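Side-chain contacts in CELL division protein FTSZ (Haloferax volcanii, PDB 4B46), which controls cell shape as a GTP-binding, tubulin-like cytoskeletal protein and is essential for forming the rod-shaped cells that swim efficiently: residues L165-D170 / D184-E189; N192-L197 / R282-C287; D17-Y22 / G29-A34; K277-R282 / G342-S347. All blocks are in the same frame, centred on the assembly; numbering follows the deposited sequence.

Contact 1: L165-D170 / D184-E189. With GDP (guanosine-5'-diphosphate), chain B.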
loop_
_atom_site.group_PDB
_atom_site.type_symbol
_atom_site.label_atom_id
_atom_site.label_comp_id
_atom_site.label_asym_id
_atom_site.label_seq_id
_atom_site.Cartn_x
_atom_site.Cartn_y
_atom_site.Cartn_z
ATOM N N LEU A 165 -5.036 2.383 1.044
ATOM C CA LEU A 165 -4.810 0.983 0.732
ATOM C C LEU A 165 -4.295 0.334 2.007
ATOM O O LEU A 165 -3.419 0.888 2.672
ATOM C CB LEU A 165 -3.738 0.827 -0.359
ATOM C CG LEU A 165 -3.849 1.388 -1.799
ATOM C CD1 LEU A 165 -4.781 0.562 -2.657
ATOM C CD2 LEU A 165 -4.242 2.851 -1.878
ATOM N N VAL A 166 -4.819 -0.840 2.341
ATOM C CA VAL A 166 -4.466 -1.484 3.610
ATOM C C VAL A 166 -3.870 -2.875 3.399
ATOM O O VAL A 166 -4.356 -3.663 2.577
ATOM C CB VAL A 166 -5.692 -1.564 4.552
ATOM C CG1 VAL A 166 -5.361 -2.313 5.870
ATOM C CG2 VAL A 166 -6.235 -0.173 4.839
ATOM N N PHE A 167 -2.803 -3.159 4.138
ATOM C CA PHE A 167 -2.268 -4.506 4.258
ATOM C C PHE A 167 -2.257 -4.869 5.741
ATOM O O PHE A 167 -1.679 -4.147 6.558
ATOM C CB PHE A 167 -0.859 -4.605 3.656
ATOM C CG PHE A 167 -0.322 -6.009 3.617
ATOM C CD1 PHE A 167 0.318 -6.552 4.723
ATOM C CD2 PHE A 167 -0.473 -6.790 2.477
ATOM C CE1 PHE A 167 0.805 -7.852 4.697
ATOM C CE2 PHE A 167 0.007 -8.091 2.438
ATOM C CZ PHE A 167 0.648 -8.624 3.554
ATOM N N ASP A 168 -2.902 -5.978 6.095
ATOM C CA ASP A 168 -3.020 -6.375 7.499
ATOM C C ASP A 168 -2.013 -7.479 7.847
ATOM O O ASP A 168 -2.201 -8.632 7.458
ATOM C CB ASP A 168 -4.462 -6.844 7.765
ATOM C CG ASP A 168 -4.769 -7.042 9.250
ATOM O OD1 ASP A 168 -3.849 -6.947 10.099
ATOM O OD2 ASP A 168 -5.951 -7.286 9.571
ATOM N N ASN A 169 -0.949 -7.138 8.579
ATOM C CA ASN A 169 0.008 -8.160 9.024
ATOM C C ASN A 169 -0.657 -9.324 9.746
ATOM O O ASN A 169 -0.170 -10.449 9.687
ATOM C CB ASN A 169 1.072 -7.580 9.963
ATOM C CG ASN A 169 2.136 -6.778 9.232
ATOM O OD1 ASN A 169 2.227 -6.803 7.998
ATOM N ND2 ASN A 169 2.955 -6.066 9.998
ATOM N N ASP A 170 -1.755 -9.062 10.446
ATOM C CA ASP A 170 -2.381 -10.128 11.229
ATOM C C ASP A 170 -2.913 -11.266 10.340
ATOM O O ASP A 170 -2.981 -12.420 10.768
ATOM C CB ASP A 170 -3.498 -9.578 12.119
ATOM C CG ASP A 170 -3.988 -10.601 13.125
ATOM O OD1 ASP A 170 -3.149 -11.150 13.869
ATOM O OD2 ASP A 170 -5.209 -10.859 13.177
ATOM N N ASP A 184 10.456 -10.045 6.332
ATOM C CA ASP A 184 11.091 -10.145 5.014
ATOM C C ASP A 184 10.169 -10.807 3.997
ATOM O O ASP A 184 10.082 -10.374 2.850
ATOM C CB ASP A 184 12.402 -10.932 5.083
ATOM C CG ASP A 184 13.515 -10.159 5.760
ATOM O OD1 ASP A 184 13.352 -8.937 5.969
ATOM O OD2 ASP A 184 14.550 -10.783 6.091
ATOM N N GLU A 185 9.487 -11.867 4.416
ATOM C CA GLU A 185 8.579 -12.557 3.512
ATOM C C GLU A 185 7.314 -11.751 3.319
ATOM O O GLU A 185 6.814 -11.646 2.201
ATOM C CB GLU A 185 8.286 -13.980 4.001
ATOM C CG GLU A 185 9.544 -14.825 4.048
ATOM C CD GLU A 185 9.333 -16.187 4.680
ATOM O OE1 GLU A 185 8.187 -16.508 5.066
ATOM O OE2 GLU A 185 10.323 -16.937 4.793
ATOM N N ILE A 186 6.811 -11.151 4.394
ATOM C CA ILE A 186 5.636 -10.285 4.274
ATOM C C ILE A 186 5.889 -9.101 3.337
ATOM O O ILE A 186 5.048 -8.776 2.486
ATOM C CB ILE A 186 5.145 -9.785 5.640
ATOM C CG1 ILE A 186 4.548 -10.949 6.442
ATOM C CG2 ILE A 186 4.112 -8.670 5.464
ATOM C CD1 ILE A 186 4.332 -10.644 7.928
ATOM N N ASN A 187 7.052 -8.474 3.471
ATOM C CA ASN A 187 7.382 -7.344 2.601
ATOM C C ASN A 187 7.458 -7.734 1.121
ATOM O O ASN A 187 7.123 -6.931 0.260
ATOM C CB ASN A 187 8.679 -6.654 3.046
ATOM C CG ASN A 187 8.553 -6.003 4.413
ATOM O OD1 ASN A 187 7.452 -5.851 4.939
ATOM N ND2 ASN A 187 9.685 -5.597 4.988
ATOM N N GLU A 188 7.900 -8.957 0.837
ATOM C CA GLU A 188 7.882 -9.488 -0.530
ATOM C C GLU A 188 6.454 -9.622 -1.043
ATOM O O GLU A 188 6.157 -9.277 -2.184
ATOM C CB GLU A 188 8.545 -10.862 -0.582
ATOM C CG GLU A 188 10.056 -10.846 -0.534
ATOM C CD GLU A 188 10.681 -10.710 -1.913
ATOM O OE1 GLU A 188 9.943 -10.420 -2.882
ATOM O OE2 GLU A 188 11.912 -10.893 -2.027
ATOM N N GLU A 189 5.578 -10.135 -0.186
ATOM C CA GLU A 189 4.165 -10.288 -0.520
ATOM C C GLU A 189 3.509 -8.937 -0.786
ATOM O O GLU A 189 2.697 -8.792 -1.705
ATOM C CB GLU A 189 3.436 -11.042 0.599
ATOM C CG GLU A 189 3.922 -12.496 0.736
ATOM C CD GLU A 189 3.374 -13.206 1.958
ATOM O OE1 GLU A 189 3.366 -12.618 3.057
ATOM O OE2 GLU A 189 2.952 -14.367 1.816
HETATM P PB GDP B . 7.857 3.151 13.883
HETATM O O1B GDP B . 7.816 3.785 15.244
HETATM O O2B GDP B . 9.223 3.248 13.243
HETATM O O3B GDP B . 6.800 3.805 13.031
HETATM O O3A GDP B . 7.492 1.619 14.158
HETATM P PA GDP B . 7.813 0.419 13.150
HETATM O O1A GDP B . 7.669 0.833 11.725
HETATM O O2A GDP B . 9.164 -0.160 13.463
HETATM O "O5'" GDP B . 6.671 -0.636 13.586
HETATM C "C5'" GDP B . 5.307 -0.244 13.410
HETATM C "C4'" GDP B . 4.478 -1.462 13.048
HETATM O "O4'" GDP B . 4.830 -1.918 11.753
HETATM C "C3'" GDP B . 4.792 -2.651 13.935
HETATM O "O3'" GDP B . 3.932 -2.593 15.065
HETATM C "C2'" GDP B . 4.517 -3.861 13.055
HETATM O "O2'" GDP B . 3.118 -4.150 13.021
HETATM C "C1'" GDP B . 4.797 -3.361 11.671
HETATM N N9 GDP B . 6.115 -3.667 11.099
HETATM C C8 GDP B . 7.326 -3.381 11.622
HETATM N N7 GDP B . 8.310 -3.739 10.754
HETATM C C5 GDP B . 7.709 -4.229 9.642
HETATM C C6 GDP B . 8.137 -4.763 8.331
HETATM O O6 GDP B . 9.354 -4.858 8.023
HETATM N N1 GDP B . 7.176 -5.155 7.485
HETATM C C2 GDP B . 5.863 -5.080 7.769
HETATM N N2 GDP B . 4.970 -5.515 6.850
HETATM N N3 GDP B . 5.397 -4.594 8.941
HETATM C C4 GDP B . 6.263 -4.164 9.882
#
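Phe167 swings its ring away from its own backbone N (chi1 -174°) and Ile186 directs CG2 the same way, while Asn169 folds its amide back beside its N (chi1 -76°); together they bring an aromatic ring, a methyl and an amide side by side, and Asn169 and Ile186 reach the N2/N3 side of the guanine. This is the nucleotide end of the tubulin/FtsZ GTPase fold, where strand 163-168 runs into a 3-10 turn facing helix 179-198. Ile186 CG2 is the touching branch: it meets Phe167 CE1 obliquely at 3.5 Å and also packs against Asn169 OD1 at 3.7 Å. The two asparagines read the base from either segment. Asn169 ND2 donates to GDP N3 in an almost straight bond (3.0 Å, 170°), and its OD1 accepts from N2. Asn187 OD1 accepts from GDP N1 at 2.7 Å and, weakly, from N2, whereas its ND2 gives to O6 at 3.1 Å. With its two amide atoms answering N2 and N3, Asn169 is fixed in rotation, and an alanine here would probably leave N3 without its donor and the guanine edge free to shift on that side. The 3-10 turn is pinned by an Asx turn at Asp168, and the exocyclic GDP N2 lies 3.6 Å from Ile186 CG2, between the side-chain oxygens OD1 of Asn169 and Asn187.

Contact 2: N192-L197 / R282-C287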
loop_
_atom_site.group_PDB
_atom_site.type_symbol
_atom_site.label_atom_id
_atom_site.label_comp_id
_atom_site.label_asym_id
_atom_site.label_seq_id
_atom_site.Cartn_x
_atom_site.Cartn_y
_atom_site.Cartn_z
ATOM N N ASN A 192 4.987 -7.548 -4.240
ATOM C CA ASN A 192 4.522 -8.293 -5.411
ATOM C C ASN A 192 3.100 -7.923 -5.795
ATOM O O ASN A 192 2.743 -7.906 -6.964
ATOM C CB ASN A 192 4.595 -9.803 -5.165
ATOM C CG ASN A 192 6.006 -10.342 -5.264
ATOM O OD1 ASN A 192 6.834 -9.811 -6.002
ATOM N ND2 ASN A 192 6.287 -11.412 -4.522
ATOM N N ARG A 193 2.288 -7.636 -4.791
ATOM C CA ARG A 193 0.887 -7.320 -5.007
ATOM C C ARG A 193 0.698 -5.899 -5.487
ATOM O O ARG A 193 0.092 -5.675 -6.538
ATOM C CB ARG A 193 0.083 -7.590 -3.737
ATOM C CG ARG A 193 -0.118 -9.085 -3.528
ATOM C CD ARG A 193 -0.493 -9.474 -2.101
ATOM N NE ARG A 193 -0.880 -10.884 -2.108
ATOM C CZ ARG A 193 -0.011 -11.883 -2.171
ATOM N NH1 ARG A 193 1.294 -11.626 -2.185
ATOM N NH2 ARG A 193 -0.444 -13.132 -2.211
ATOM N N PHE A 194 1.213 -4.935 -4.728
ATOM C CA PHE A 194 1.081 -3.540 -5.130
ATOM C C PHE A 194 1.975 -3.195 -6.316
ATOM O O PHE A 194 1.685 -2.271 -7.085
ATOM C CB PHE A 194 1.311 -2.610 -3.937
ATOM C CG PHE A 194 0.250 -2.732 -2.878
ATOM C CD1 PHE A 194 -0.996 -2.156 -3.065
ATOM C CD2 PHE A 194 0.484 -3.447 -1.710
ATOM C CE1 PHE A 194 -1.989 -2.282 -2.112
ATOM C CE2 PHE A 194 -0.505 -3.583 -0.751
ATOM C CZ PHE A 194 -1.739 -2.989 -0.946
ATOM N N GLY A 195 3.058 -3.940 -6.481
ATOM C CA GLY A 195 3.909 -3.753 -7.641
ATOM C C GLY A 195 3.197 -4.145 -8.928
ATOM O O GLY A 195 3.399 -3.529 -9.973
ATOM N N VAL A 196 2.369 -5.183 -8.872
ATOM C CA VAL A 196 1.648 -5.593 -10.079
ATOM C C VAL A 196 0.575 -4.564 -10.396
ATOM O O VAL A 196 0.401 -4.179 -11.552
ATOM C CB VAL A 196 1.040 -7.011 -9.964
ATOM C CG1 VAL A 196 -0.008 -7.247 -11.051
ATOM C CG2 VAL A 196 2.130 -8.052 -10.074
ATOM N N LEU A 197 -0.119 -4.100 -9.361
ATOM C CA LEU A 197 -1.175 -3.111 -9.539
ATOM C C LEU A 197 -0.673 -1.805 -10.160
ATOM O O LEU A 197 -1.278 -1.280 -11.097
ATOM C CB LEU A 197 -1.852 -2.796 -8.204
ATOM C CG LEU A 197 -2.807 -1.597 -8.240
ATOM C CD1 LEU A 197 -4.041 -1.879 -9.125
ATOM C CD2 LEU A 197 -3.225 -1.185 -6.842
ATOM N N ARG A 282 -6.627 -14.980 -0.236
ATOM C CA ARG A 282 -6.335 -14.049 0.850
ATOM C C ARG A 282 -6.104 -12.631 0.313
ATOM O O ARG A 282 -5.289 -12.408 -0.583
ATOM C CB ARG A 282 -5.130 -14.533 1.650
ATOM C CG ARG A 282 -4.845 -13.721 2.918
ATOM C CD ARG A 282 -3.672 -14.312 3.664
ATOM N NE ARG A 282 -4.022 -15.603 4.245
ATOM C CZ ARG A 282 -3.212 -16.650 4.275
ATOM N NH1 ARG A 282 -1.996 -16.552 3.749
ATOM N NH2 ARG A 282 -3.616 -17.793 4.824
ATOM N N LEU A 283 -6.854 -11.682 0.861
ATOM C CA LEU A 283 -6.727 -10.273 0.503
ATOM C C LEU A 283 -5.714 -9.564 1.400
ATOM O O LEU A 283 -5.445 -10.017 2.503
ATOM C CB LEU A 283 -8.084 -9.598 0.654
ATOM C CG LEU A 283 -9.214 -10.296 -0.110
ATOM C CD1 LEU A 283 -10.481 -9.487 0.045
ATOM C CD2 LEU A 283 -8.852 -10.469 -1.591
ATOM N N THR A 284 -5.166 -8.448 0.927
ATOM C CA THR A 284 -4.243 -7.656 1.743
ATOM C C THR A 284 -4.944 -7.263 3.042
ATOM O O THR A 284 -4.379 -7.404 4.133
ATOM C CB THR A 284 -3.706 -6.415 0.970
ATOM O OG1 THR A 284 -4.792 -5.574 0.557
ATOM C CG2 THR A 284 -2.914 -6.855 -0.261
ATOM N N LEU A 285 -6.191 -6.807 2.912
ATOM C CA LEU A 285 -7.099 -6.631 4.043
ATOM C C LEU A 285 -8.303 -7.551 3.878
ATOM O O LEU A 285 -9.123 -7.337 2.996
ATOM C CB LEU A 285 -7.584 -5.173 4.149
ATOM C CG LEU A 285 -8.699 -4.913 5.182
ATOM C CD1 LEU A 285 -8.236 -5.188 6.636
ATOM C CD2 LEU A 285 -9.244 -3.495 5.050
ATOM N N PRO A 286 -8.416 -8.589 4.725
ATOM C CA PRO A 286 -9.566 -9.495 4.592
ATOM C C PRO A 286 -10.893 -8.770 4.803
ATOM O O PRO A 286 -10.994 -7.878 5.656
ATOM C CB PRO A 286 -9.336 -10.535 5.700
ATOM C CG PRO A 286 -7.876 -10.528 5.911
ATOM C CD PRO A 286 -7.434 -9.081 5.702
ATOM N N CYS A 287 -11.885 -9.135 3.997
ATOM C CA CYS A 287 -13.223 -8.566 4.078
ATOM C C CYS A 287 -14.138 -9.338 3.140
ATOM O O CYS A 287 -13.683 -10.184 2.379
ATOM C CB CYS A 287 -13.209 -7.082 3.685
ATOM S SG CYS A 287 -12.669 -6.739 1.987
HETATM O O HOH W 1 -3.666 -10.401 -1.786
HETATM O O HOH W 2 -3.081 -13.663 -2.464
#
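Apolar contact falls to a single methyl group, Thr284 CG2, which reaches Arg193 CD at 4.0 Å and Phe194 CE2 at 4.1 Å. The extended Arg193 chain slides past the threonine in the opposite direction, and the phenylalanine ring is approached obliquely. With chi1 at 59°, Thr284 turns CG2 to this helix and keeps OG1 for other partners: OG1 is hydrogen-bonded to the backbone at Val166 O and Val231 N. Water supplies the polar link. Arg193 NE and NH2 each donate to a water lying in the guanidinium plane, NE at 2.8 Å and NH2 at 2.7 Å; the water on NE lies 2.8 Å from Arg282 O, and the water on NH2 lies 3.2 Å from it. Arg193 NH1 turns back to its own helix and bonds Glu189 O. The loop 282-287, between helix 265-280 and strand 294-301, is thus wedged against helix 179-198, with Phe194 also packing on Val231 of strand 228-237, Leu165 of strand 163-168 and Phe19 of helix 9-26.

Contact 3: D17-Y22 / G29-A34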
loop_
_atom_site.group_PDB
_atom_site.type_symbol
_atom_site.label_atom_id
_atom_site.label_comp_id
_atom_site.label_asym_id
_atom_site.label_seq_id
_atom_site.Cartn_x
_atom_site.Cartn_y
_atom_site.Cartn_z
ATOM N N ASP A 17 11.941 0.681 0.465
ATOM C CA ASP A 17 13.252 0.185 0.050
ATOM C C ASP A 17 13.091 -1.042 -0.862
ATOM O O ASP A 17 13.738 -1.148 -1.908
ATOM C CB ASP A 17 14.085 -0.185 1.284
ATOM C CG ASP A 17 15.585 0.041 1.092
ATOM O OD1 ASP A 17 15.975 1.001 0.395
ATOM O OD2 ASP A 17 16.380 -0.735 1.670
ATOM N N LYS A 18 12.224 -1.966 -0.464
ATOM C CA LYS A 18 12.006 -3.185 -1.243
ATOM C C LYS A 18 11.265 -2.896 -2.544
ATOM O O LYS A 18 11.509 -3.539 -3.557
ATOM C CB LYS A 18 11.238 -4.219 -0.426
ATOM C CG LYS A 18 11.170 -5.576 -1.093
ATOM C CD LYS A 18 11.321 -6.679 -0.068
ATOM C CE LYS A 18 12.056 -7.867 -0.653
ATOM N NZ LYS A 18 12.433 -8.833 0.417
ATOM N N PHE A 19 10.346 -1.938 -2.497
ATOM C CA PHE A 19 9.648 -1.478 -3.689
ATOM C C PHE A 19 10.628 -0.938 -4.727
ATOM O O PHE A 19 10.487 -1.201 -5.926
ATOM C CB PHE A 19 8.628 -0.401 -3.324
ATOM C CG PHE A 19 7.249 -0.704 -3.808
ATOM C CD1 PHE A 19 7.004 -0.867 -5.161
ATOM C CD2 PHE A 19 6.206 -0.861 -2.916
ATOM C CE1 PHE A 19 5.737 -1.160 -5.618
ATOM C CE2 PHE A 19 4.935 -1.157 -3.365
ATOM C CZ PHE A 19 4.700 -1.305 -4.717
ATOM N N VAL A 20 11.621 -0.185 -4.263
ATOM C CA VAL A 20 12.657 0.336 -5.153
ATOM C C VAL A 20 13.424 -0.799 -5.826
ATOM O O VAL A 20 13.703 -0.749 -7.021
ATOM C CB VAL A 20 13.649 1.261 -4.406
ATOM C CG1 VAL A 20 14.832 1.615 -5.300
ATOM C CG2 VAL A 20 12.941 2.523 -3.934
ATOM N N GLU A 21 13.758 -1.830 -5.057
ATOM C CA GLU A 21 14.490 -2.978 -5.596
ATOM C C GLU A 21 13.649 -3.766 -6.608
ATOM O O GLU A 21 14.143 -4.193 -7.653
ATOM C CB GLU A 21 14.958 -3.890 -4.457
ATOM C CG GLU A 21 15.676 -5.150 -4.906
ATOM C CD GLU A 21 15.881 -6.123 -3.757
ATOM O OE1 GLU A 21 14.887 -6.734 -3.305
ATOM O OE2 GLU A 21 17.034 -6.270 -3.299
ATOM N N TYR A 22 12.377 -3.956 -6.283
ATOM C CA TYR A 22 11.439 -4.648 -7.156
ATOM C C TYR A 22 11.291 -3.916 -8.487
ATOM O O TYR A 22 11.323 -4.523 -9.564
ATOM C CB TYR A 22 10.088 -4.683 -6.462
ATOM C CG TYR A 22 8.931 -5.171 -7.306
ATOM C CD1 TYR A 22 8.223 -4.300 -8.125
ATOM C CD2 TYR A 22 8.524 -6.501 -7.253
ATOM C CE1 TYR A 22 7.167 -4.745 -8.893
ATOM C CE2 TYR A 22 7.459 -6.955 -8.014
ATOM C CZ TYR A 22 6.787 -6.074 -8.828
ATOM O OH TYR A 22 5.733 -6.515 -9.588
ATOM N N GLY A 29 9.253 1.026 -13.891
ATOM C CA GLY A 29 9.005 2.452 -14.027
ATOM C C GLY A 29 8.028 3.022 -13.010
ATOM O O GLY A 29 7.432 4.070 -13.238
ATOM N N ILE A 30 7.867 2.339 -11.883
ATOM C CA ILE A 30 6.878 2.738 -10.879
ATOM C C ILE A 30 7.373 3.784 -9.871
ATOM O O ILE A 30 6.699 4.781 -9.608
ATOM C CB ILE A 30 6.399 1.522 -10.085
ATOM C CG1 ILE A 30 5.743 0.500 -11.014
ATOM C CG2 ILE A 30 5.433 1.940 -8.986
ATOM C CD1 ILE A 30 5.547 -0.832 -10.353
ATOM N N VAL A 31 8.537 3.541 -9.287
ATOM C CA VAL A 31 9.031 4.410 -8.220
ATOM C C VAL A 31 9.860 5.543 -8.807
ATOM O O VAL A 31 11.079 5.426 -8.963
ATOM C CB VAL A 31 9.865 3.616 -7.199
ATOM C CG1 VAL A 31 10.125 4.456 -5.955
ATOM C CG2 VAL A 31 9.148 2.316 -6.833
ATOM N N ARG A 32 9.188 6.640 -9.142
ATOM C CA ARG A 32 9.849 7.774 -9.773
ATOM C C ARG A 32 10.670 8.535 -8.737
ATOM O O ARG A 32 11.673 9.184 -9.060
ATOM C CB ARG A 32 8.815 8.692 -10.426
ATOM C CG ARG A 32 9.416 9.882 -11.157
ATOM C CD ARG A 32 10.291 9.451 -12.320
ATOM N NE ARG A 32 11.136 10.544 -12.804
ATOM C CZ ARG A 32 12.461 10.587 -12.677
ATOM N NH1 ARG A 32 13.106 9.592 -12.090
ATOM N NH2 ARG A 32 13.142 11.624 -13.147
ATOM N N ALA A 33 10.241 8.445 -7.483
ATOM C CA ALA A 33 10.982 9.040 -6.378
ATOM C C ALA A 33 10.731 8.243 -5.114
ATOM O O ALA A 33 9.607 7.825 -4.850
ATOM C CB ALA A 33 10.561 10.476 -6.168
ATOM N N ALA A 34 11.777 8.033 -4.326
ATOM C CA ALA A 34 11.609 7.358 -3.047
ATOM C C ALA A 34 12.275 8.148 -1.916
ATOM O O ALA A 34 13.410 8.601 -2.046
ATOM C CB ALA A 34 12.140 5.945 -3.116
#
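Val20 and Val31 carry the aliphatic part of this contact, their side chains crossing at about a right angle. Val20 CG2, placed beside the backbone N by chi1 of 171°, touches Val31 CG1 at 4.0 Å and fits closer still on Ala34 CB at 3.6 Å. The other branch of Val31, CG2, lies over the helix backbone, 3.9 Å from Phe19 O. Aromatic packing is looser: Phe19 CD1 stands 4.2 Å from Val31 CG2, an oblique approach, and Ile30 CD1 comes to the edge of the Tyr22 ring, near its plane, at 4.5 Å from CE1. Polar support comes from outside the two segments: Asp23, in the last turn of helix 9-26, accepts from Ile30 N and Val31 N with its two carboxylate oxygens, and Val31 is the centre of an inverse gamma turn. The segments belong to the beta-alpha-beta unit of strand 3-8, helix 9-26 and strand 31-38 in the GTPase domain. Between the two segments themselves, shape and burial of methyl and ring surfaces, not directional bonds, hold helix to strand.

Contact 4: K277-R282 / G342-S347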
loop_
_atom_site.group_PDB
_atom_site.type_symbol
_atom_site.label_atom_id
_atom_site.label_comp_id
_atom_site.label_asym_id
_atom_site.label_seq_id
_atom_site.Cartn_x
_atom_site.Cartn_y
_atom_site.Cartn_z
ATOM N N LYS A 277 -9.271 -17.023 -8.391
ATOM C CA LYS A 277 -8.321 -17.308 -7.314
ATOM C C LYS A 277 -7.942 -16.046 -6.559
ATOM O O LYS A 277 -7.794 -16.064 -5.330
ATOM C CB LYS A 277 -7.063 -17.982 -7.858
ATOM C CG LYS A 277 -7.267 -19.428 -8.247
ATOM C CD LYS A 277 -6.174 -19.901 -9.187
ATOM C CE LYS A 277 -6.499 -21.265 -9.773
ATOM N NZ LYS A 277 -5.493 -21.650 -10.796
ATOM N N ALA A 278 -7.794 -14.946 -7.296
ATOM C CA ALA A 278 -7.448 -13.666 -6.693
ATOM C C ALA A 278 -8.603 -13.117 -5.862
ATOM O O ALA A 278 -8.390 -12.576 -4.772
ATOM C CB ALA A 278 -7.033 -12.656 -7.766
ATOM N N ALA A 279 -9.827 -13.263 -6.366
ATOM C CA ALA A 279 -10.982 -12.701 -5.670
ATOM C C ALA A 279 -11.317 -13.491 -4.412
ATOM O O ALA A 279 -11.785 -12.923 -3.428
ATOM C CB ALA A 279 -12.184 -12.646 -6.567
ATOM N N LEU A 280 -11.087 -14.797 -4.458
ATOM C CA LEU A 280 -11.474 -15.683 -3.356
ATOM C C LEU A 280 -10.298 -16.020 -2.440
ATOM O O LEU A 280 -10.477 -16.613 -1.371
ATOM C CB LEU A 280 -12.110 -16.966 -3.909
ATOM C CG LEU A 280 -13.265 -16.716 -4.888
ATOM C CD1 LEU A 280 -13.905 -18.023 -5.356
ATOM C CD2 LEU A 280 -14.312 -15.781 -4.295
ATOM N N GLY A 281 -9.097 -15.633 -2.853
ATOM C CA GLY A 281 -7.912 -15.906 -2.061
ATOM C C GLY A 281 -7.747 -14.896 -0.942
ATOM O O GLY A 281 -8.612 -14.046 -0.730
ATOM N N ARG A 282 -6.627 -14.980 -0.236
ATOM C CA ARG A 282 -6.335 -14.049 0.850
ATOM C C ARG A 282 -6.104 -12.631 0.313
ATOM O O ARG A 282 -5.289 -12.408 -0.583
ATOM C CB ARG A 282 -5.130 -14.533 1.650
ATOM C CG ARG A 282 -4.845 -13.721 2.918
ATOM C CD ARG A 282 -3.672 -14.312 3.664
ATOM N NE ARG A 282 -4.022 -15.603 4.245
ATOM C CZ ARG A 282 -3.212 -16.650 4.275
ATOM N NH1 ARG A 282 -1.996 -16.552 3.749
ATOM N NH2 ARG A 282 -3.616 -17.793 4.824
ATOM N N GLY A 342 -2.792 -12.046 -11.731
ATOM C CA GLY A 342 -4.033 -11.295 -11.720
ATOM C C GLY A 342 -4.186 -10.556 -10.406
ATOM O O GLY A 342 -4.024 -11.148 -9.335
ATOM N N VAL A 343 -4.482 -9.261 -10.483
ATOM C CA VAL A 343 -4.704 -8.461 -9.290
ATOM C C VAL A 343 -6.088 -7.853 -9.348
ATOM O O VAL A 343 -6.520 -7.364 -10.384
ATOM C CB VAL A 343 -3.636 -7.341 -9.152
ATOM C CG1 VAL A 343 -4.217 -6.088 -8.496
ATOM C CG2 VAL A 343 -2.434 -7.848 -8.367
ATOM N N ILE A 344 -6.795 -7.888 -8.232
ATOM C CA ILE A 344 -8.060 -7.187 -8.142
ATOM C C ILE A 344 -7.947 -6.123 -7.064
ATOM O O ILE A 344 -7.622 -6.422 -5.920
ATOM C CB ILE A 344 -9.215 -8.146 -7.812
ATOM C CG1 ILE A 344 -9.290 -9.259 -8.878
ATOM C CG2 ILE A 344 -10.527 -7.378 -7.742
ATOM C CD1 ILE A 344 -10.333 -10.325 -8.591
ATOM N N LEU A 345 -8.194 -4.879 -7.448
ATOM C CA LEU A 345 -8.213 -3.776 -6.509
ATOM C C LEU A 345 -9.670 -3.496 -6.213
ATOM O O LEU A 345 -10.467 -3.302 -7.135
ATOM C CB LEU A 345 -7.546 -2.538 -7.126
ATOM C CG LEU A 345 -7.775 -1.194 -6.432
ATOM C CD1 LEU A 345 -7.213 -1.186 -5.001
ATOM C CD2 LEU A 345 -7.187 -0.035 -7.263
ATOM N N LEU A 346 -10.021 -3.532 -4.931
ATOM C CA LEU A 346 -11.373 -3.235 -4.493
ATOM C C LEU A 346 -11.311 -1.993 -3.624
ATOM O O LEU A 346 -10.660 -1.991 -2.582
ATOM C CB LEU A 346 -11.966 -4.409 -3.705
ATOM C CG LEU A 346 -12.092 -5.724 -4.474
ATOM C CD1 LEU A 346 -12.528 -6.851 -3.546
ATOM C CD2 LEU A 346 -13.080 -5.585 -5.628
ATOM N N SER A 347 -11.969 -0.928 -4.070
ATOM C CA SER A 347 -11.906 0.335 -3.364
ATOM C C SER A 347 -13.247 0.622 -2.726
ATOM O O SER A 347 -14.278 0.323 -3.304
ATOM C CB SER A 347 -11.490 1.458 -4.319
ATOM O OG SER A 347 -11.832 2.737 -3.798
#
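Gly342 is held by backbone hydrogen bonding to Ala234 of strand 228-237, and the methyl Ala278 CB comes from the helix to 3.7 Å from Gly342 O, as van der Waals packing only. The remaining touches belong to Ile344, whose CG1 lies anti to the carbonyl carbon (chi1 -57°) and whose chain then extends, so that CD1 reaches the helix surface. There it meets Ala279 CB at 3.6 Å and Ala278 CB at 4.1 Å, two small side chains that let helix and strand come close. In the C-terminal domain of this tubulin-family fold, strand 339-347 runs antiparallel to both 228-237 and 294-301, and helix 265-280 covers one face of that sheet. Val343 and Leu345 point to the other face, packing on helix 179-198. Ile344 also packs on Ile318 of helix 308-322, whose Trp317 touches Ala279. Where helix 265-280 ends, Gly281 is the first residue to leave helical geometry, and its N makes a weak bond to Lys277 O at 2.8 Å.

Contact 3 comes first along the chain, then contact 1; contacts 2 and 4 follow with alternating segments that share Arg282. Helix 179-198 serves contact 1 and contact 2, whose centres are about 8 Å apart, and thus runs from the guanine pocket to the C-terminal domain, a link consistent with nucleotide state being felt across this tubulin-like protein. Contact 4, on strand 339-347, lies about 7 Å from contact 2 between centres. Contacts 1, 3 and 4 reach one mixed sheet, which runs through the GTPase and C-terminal parts. Contact 3 lies, centre to centre, about 16 Å from contact 1 and about 23 Å from contact 4, yet its Tyr22 and Phe19 reach Gly195 of contact 2.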